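ComZ (Thermus thermophilus, PDB 6QVI) is a competence-associated pilin with pseudopilin-like and beta-solenoid domains that probably acts as a DNA receptor at the pilus tip. Local coordinates at residues P69-E81 and G92-D104. Numbering follows the deposited sequence.
Sequences PFVNNRLVLAQNE and GRYTATLYKDAQD
Tyr94 sets CG between its backbone N and carbonyl carbon (chi1 66°), and Glu81 carries CG opposite its own N (chi1 178°), which brings the glutamate CG beside Tyr94 CZ and OH; its CB, placed by the backbone, makes an off-centre CH-pi contact 4.2 Å from the ring centroid. Tyr94 CE1 also lies 4.2 Å from Ala78 CB. At the other end of the pairing, CB of Lys100 stands over a face of Phe70, 4.1 Å from its centroid, while the Phe70 CZ meets Leu98 CD2 at 3.7 Å. Between them the strands run antiparallel, with Leu75 and Leu98 exchanging two backbone bonds. A classic bulge follows: Leu77 N and Ala78 N both bond Ala96 O, at 3.0 and 3.1 Å respectively. A G1 bulge puts Asn80 and Glu81 opposite Tyr94, and there Asn80 N gives a nearly straight bond (176°) to Thr95 OG1, 3.2 Å away. The Arg93 guanidinium lies with one face over Asn80 O. Shortening Tyr94 to an alanine would probably leave the Glu81 methylenes without their ring and open a gap beside Ala78. At the bulges the chain of 69-81 turns corners along an antiparallel sheet, probably of the pseudopilin-like domain, where strand 90-100 pairs on its far side with strand 107-115. Glu81 forms a salt bridge with Lys27 of helix 12-40, whose Tyr28 packs on Leu77, Ala78 and Ala96.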
loop_
_atom_site.group_PDB
_atom_site.type_symbol
_atom_site.label_atom_id
_atom_site.label_comp_id
_atom_site.label_asym_id
_atom_site.label_seq_id
_atom_site.Cartn_x
_atom_site.Cartn_y
_atom_site.Cartn_z
ATOM N N PRO A 69 7.111 14.259 -20.375
ATOM C CA PRO A 69 7.437 15.217 -19.342
ATOM C C PRO A 69 7.240 16.656 -19.710
ATOM O O PRO A 69 6.920 16.980 -20.817
ATOM C CB PRO A 69 8.909 14.976 -19.154
ATOM C CG PRO A 69 9.361 14.724 -20.519
ATOM C CD PRO A 69 8.285 13.931 -21.172
ATOM N N PHE A 70 7.452 17.518 -18.740
ATOM C CA PHE A 70 7.316 18.922 -18.926
ATOM C C PHE A 70 8.649 19.422 -19.354
ATOM O O PHE A 70 9.618 19.050 -18.777
ATOM C CB PHE A 70 7.042 19.565 -17.588
ATOM C CG PHE A 70 5.629 19.492 -17.145
ATOM C CD1 PHE A 70 5.228 18.547 -16.258
ATOM C CD2 PHE A 70 4.726 20.393 -17.580
ATOM C CE1 PHE A 70 3.936 18.481 -15.836
ATOM C CE2 PHE A 70 3.431 20.343 -17.172
ATOM C CZ PHE A 70 3.034 19.386 -16.293
ATOM N N VAL A 71 8.684 20.294 -20.342
ATOM C CA VAL A 71 9.926 20.893 -20.765
ATOM C C VAL A 71 9.826 22.341 -20.393
ATOM O O VAL A 71 8.916 23.032 -20.772
ATOM C CB VAL A 71 10.166 20.759 -22.250
ATOM C CG1 VAL A 71 11.619 21.005 -22.542
ATOM C CG2 VAL A 71 9.787 19.378 -22.702
ATOM N N ASN A 72 10.771 22.780 -19.606
ATOM C CA ASN A 72 10.792 24.142 -19.102
ATOM C C ASN A 72 9.441 24.449 -18.537
ATOM O O ASN A 72 8.799 25.369 -18.961
ATOM C CB ASN A 72 11.146 25.136 -20.179
ATOM C CG ASN A 72 12.576 25.064 -20.560
ATOM O OD1 ASN A 72 13.438 24.991 -19.710
ATOM N ND2 ASN A 72 12.844 25.090 -21.838
ATOM N N ASN A 73 8.969 23.609 -17.631
ATOM C CA ASN A 73 7.664 23.711 -17.020
ATOM C C ASN A 73 6.472 23.869 -17.937
ATOM O O ASN A 73 5.492 24.399 -17.516
ATOM C CB ASN A 73 7.641 24.833 -16.013
ATOM C CG ASN A 73 8.706 24.698 -14.981
ATOM O OD1 ASN A 73 8.839 23.671 -14.350
ATOM N ND2 ASN A 73 9.476 25.745 -14.803
ATOM N N ARG A 74 6.491 23.335 -19.139
ATOM C CA ARG A 74 5.400 23.529 -20.030
ATOM C C ARG A 74 5.167 22.274 -20.839
ATOM O O ARG A 74 6.078 21.561 -21.152
ATOM C CB ARG A 74 5.747 24.737 -20.884
ATOM C CG ARG A 74 5.241 24.765 -22.303
ATOM C CD ARG A 74 5.988 25.794 -23.126
ATOM N NE ARG A 74 6.058 25.407 -24.522
ATOM C CZ ARG A 74 5.126 25.674 -25.421
ATOM N NH1 ARG A 74 4.048 26.340 -25.088
ATOM N NH2 ARG A 74 5.272 25.280 -26.663
ATOM N N LEU A 75 3.920 22.001 -21.152
ATOM C CA LEU A 75 3.576 20.839 -21.917
ATOM C C LEU A 75 2.397 21.135 -22.789
ATOM O O LEU A 75 1.357 21.442 -22.313
ATOM C CB LEU A 75 3.228 19.717 -20.977
ATOM C CG LEU A 75 2.463 18.589 -21.617
ATOM C CD1 LEU A 75 3.426 17.818 -22.471
ATOM C CD2 LEU A 75 1.896 17.689 -20.563
ATOM N N VAL A 76 2.545 20.962 -24.081
ATOM C CA VAL A 76 1.466 21.299 -24.989
ATOM C C VAL A 76 0.523 20.128 -25.136
ATOM O O VAL A 76 0.912 19.069 -25.627
ATOM C CB VAL A 76 2.006 21.749 -26.354
ATOM C CG1 VAL A 76 0.851 21.963 -27.296
ATOM C CG2 VAL A 76 2.791 23.048 -26.164
ATOM N N LEU A 77 -0.740 20.338 -24.764
ATOM C CA LEU A 77 -1.758 19.302 -24.926
ATOM C C LEU A 77 -2.514 19.379 -26.246
ATOM O O LEU A 77 -3.103 18.370 -26.643
ATOM C CB LEU A 77 -2.796 19.369 -23.820
ATOM C CG LEU A 77 -2.298 19.465 -22.406
ATOM C CD1 LEU A 77 -3.510 19.735 -21.524
ATOM C CD2 LEU A 77 -1.563 18.194 -22.051
ATOM N N ALA A 78 -2.561 20.544 -26.912
ATOM C CA ALA A 78 -3.278 20.634 -28.193
ATOM C C ALA A 78 -2.896 21.905 -28.933
ATOM O O ALA A 78 -2.956 23.004 -28.372
ATOM C CB ALA A 78 -4.803 20.606 -28.009
ATOM N N GLN A 79 -2.448 21.746 -30.163
ATOM C CA GLN A 79 -2.034 22.863 -30.968
ATOM C C GLN A 79 -2.945 22.949 -32.146
ATOM O O GLN A 79 -3.085 22.005 -32.866
ATOM C CB GLN A 79 -0.621 22.666 -31.428
ATOM C CG GLN A 79 -0.044 23.868 -32.100
ATOM C CD GLN A 79 1.344 24.165 -31.628
ATOM O OE1 GLN A 79 2.251 24.342 -32.417
ATOM N NE2 GLN A 79 1.515 24.233 -30.335
ATOM N N ASN A 80 -3.628 24.071 -32.286
ATOM C CA ASN A 80 -4.567 24.334 -33.363
ATOM C C ASN A 80 -5.699 23.352 -33.525
ATOM O O ASN A 80 -6.199 23.165 -34.592
ATOM C CB ASN A 80 -3.831 24.561 -34.661
ATOM C CG ASN A 80 -2.916 25.738 -34.577
ATOM O OD1 ASN A 80 -3.306 26.778 -34.124
ATOM N ND2 ASN A 80 -1.696 25.571 -34.981
ATOM N N GLU A 81 -6.163 22.778 -32.442
ATOM C CA GLU A 81 -7.239 21.838 -32.527
ATOM C C GLU A 81 -8.464 22.619 -32.875
ATOM O O GLU A 81 -8.665 23.661 -32.344
ATOM C CB GLU A 81 -7.399 21.179 -31.180
ATOM C CG GLU A 81 -8.518 20.175 -31.065
ATOM C CD GLU A 81 -8.171 19.054 -30.120
ATOM O OE1 GLU A 81 -6.991 18.689 -30.029
ATOM O OE2 GLU A 81 -9.078 18.527 -29.471
ATOM N N GLY A 92 -13.526 27.566 -34.981
ATOM C CA GLY A 92 -12.335 28.210 -34.484
ATOM C C GLY A 92 -11.271 27.227 -34.110
ATOM O O GLY A 92 -11.477 26.055 -34.178
ATOM N N ARG A 93 -10.115 27.723 -33.747
ATOM C CA ARG A 93 -9.048 26.874 -33.320
ATOM C C ARG A 93 -8.654 27.255 -31.915
ATOM O O ARG A 93 -8.994 28.306 -31.443
ATOM C CB ARG A 93 -7.835 27.037 -34.220
ATOM C CG ARG A 93 -8.125 27.437 -35.650
ATOM C CD ARG A 93 -7.966 26.277 -36.625
ATOM N NE ARG A 93 -6.577 26.014 -37.016
ATOM C CZ ARG A 93 -6.198 25.008 -37.804
ATOM N NH1 ARG A 93 -7.106 24.171 -38.286
ATOM N NH2 ARG A 93 -4.919 24.828 -38.101
ATOM N N TYR A 94 -7.943 26.385 -31.230
ATOM C CA TYR A 94 -7.487 26.715 -29.907
ATOM C C TYR A 94 -6.256 25.995 -29.580
ATOM O O TYR A 94 -5.932 25.032 -30.188
ATOM C CB TYR A 94 -8.524 26.478 -28.838
ATOM C CG TYR A 94 -8.885 25.070 -28.627
ATOM C CD1 TYR A 94 -7.994 24.180 -28.120
ATOM C CD2 TYR A 94 -10.128 24.634 -28.916
ATOM C CE1 TYR A 94 -8.342 22.881 -27.913
ATOM C CE2 TYR A 94 -10.476 23.341 -28.722
ATOM C CZ TYR A 94 -9.573 22.480 -28.218
ATOM O OH TYR A 94 -9.949 21.204 -28.042
ATOM N N THR A 95 -5.539 26.506 -28.622
ATOM C CA THR A 95 -4.344 25.855 -28.234
ATOM C C THR A 95 -4.246 25.664 -26.755
ATOM O O THR A 95 -4.156 26.616 -26.044
ATOM C CB THR A 95 -3.140 26.579 -28.725
ATOM O OG1 THR A 95 -3.021 26.324 -30.111
ATOM C CG2 THR A 95 -1.959 26.046 -28.051
ATOM N N ALA A 96 -4.208 24.424 -26.293
ATOM C CA ALA A 96 -4.211 24.177 -24.856
ATOM C C ALA A 96 -2.798 23.819 -24.438
ATOM O O ALA A 96 -2.177 22.930 -25.039
ATOM C CB ALA A 96 -5.185 23.067 -24.471
ATOM N N THR A 97 -2.304 24.510 -23.418
ATOM C CA THR A 97 -0.973 24.300 -22.873
ATOM C C THR A 97 -1.104 24.117 -21.376
ATOM O O THR A 97 -1.904 24.801 -20.729
ATOM C CB THR A 97 -0.025 25.480 -23.142
ATOM O OG1 THR A 97 0.012 25.765 -24.544
ATOM C CG2 THR A 97 1.363 25.132 -22.706
ATOM N N LEU A 98 -0.321 23.176 -20.841
ATOM C CA LEU A 98 -0.316 22.848 -19.423
ATOM C C LEU A 98 1.014 23.282 -18.837
ATOM O O LEU A 98 2.066 22.907 -19.361
ATOM C CB LEU A 98 -0.524 21.346 -19.202
ATOM C CG LEU A 98 -0.402 20.962 -17.720
ATOM C CD1 LEU A 98 -1.450 21.712 -16.936
ATOM C CD2 LEU A 98 -0.510 19.456 -17.493
ATOM N N TYR A 99 0.961 24.104 -17.795
ATOM C CA TYR A 99 2.154 24.633 -17.142
ATOM C C TYR A 99 2.213 24.199 -15.682
ATOM O O TYR A 99 1.214 24.302 -14.956
ATOM C CB TYR A 99 2.161 26.164 -17.204
ATOM C CG TYR A 99 2.019 26.722 -18.585
ATOM C CD1 TYR A 99 0.762 26.949 -19.134
ATOM C CD2 TYR A 99 3.135 27.059 -19.331
ATOM C CE1 TYR A 99 0.621 27.481 -20.394
ATOM C CE2 TYR A 99 3.010 27.601 -20.582
ATOM C CZ TYR A 99 1.756 27.820 -21.122
ATOM O OH TYR A 99 1.671 28.343 -22.418
ATOM N N LYS A 100 3.383 23.762 -15.238
ATOM C CA LYS A 100 3.568 23.452 -13.828
ATOM C C LYS A 100 4.309 24.590 -13.144
ATOM O O LYS A 100 5.126 25.282 -13.755
ATOM C CB LYS A 100 4.304 22.129 -13.613
ATOM C CG LYS A 100 5.795 22.237 -13.566
ATOM C CD LYS A 100 6.407 20.866 -13.400
ATOM C CE LYS A 100 7.366 20.850 -12.259
ATOM N NZ LYS A 100 8.268 19.699 -12.467
ATOM N N ASP A 101 3.992 24.784 -11.870
ATOM C CA ASP A 101 4.658 25.789 -11.058
ATOM C C ASP A 101 6.082 25.374 -10.732
ATOM O O ASP A 101 6.339 24.228 -10.356
ATOM C CB ASP A 101 3.874 25.992 -9.762
ATOM C CG ASP A 101 4.257 27.268 -9.033
ATOM O OD1 ASP A 101 3.535 28.286 -9.184
ATOM O OD2 ASP A 101 5.277 27.247 -8.303
ATOM N N ALA A 102 7.008 26.328 -10.830
ATOM C CA ALA A 102 8.400 26.004 -10.545
ATOM C C ALA A 102 8.582 25.611 -9.081
ATOM O O ALA A 102 9.331 24.674 -8.778
ATOM C CB ALA A 102 9.304 27.180 -10.899
ATOM N N GLN A 103 7.879 26.285 -8.164
ATOM C CA GLN A 103 8.085 26.048 -6.734
ATOM C C GLN A 103 7.309 24.828 -6.241
ATOM O O GLN A 103 7.897 23.835 -5.793
ATOM C CB GLN A 103 7.663 27.281 -5.930
ATOM C CG GLN A 103 7.988 28.599 -6.591
ATOM C CD GLN A 103 9.411 29.053 -6.322
ATOM O OE1 GLN A 103 9.996 28.729 -5.290
ATOM N NE2 GLN A 103 9.968 29.824 -7.250
ATOM N N ASP A 104 5.983 24.897 -6.312
ATOM C CA ASP A 104 5.091 23.874 -5.780
ATOM C C ASP A 104 4.745 22.866 -6.876
ATOM O O ASP A 104 4.066 23.210 -7.847
ATOM C CB ASP A 104 3.851 24.574 -5.241
ATOM C CG ASP A 104 3.014 23.711 -4.341
ATOM O OD1 ASP A 104 2.951 22.486 -4.580
ATOM O OD2 ASP A 104 2.378 24.275 -3.422
#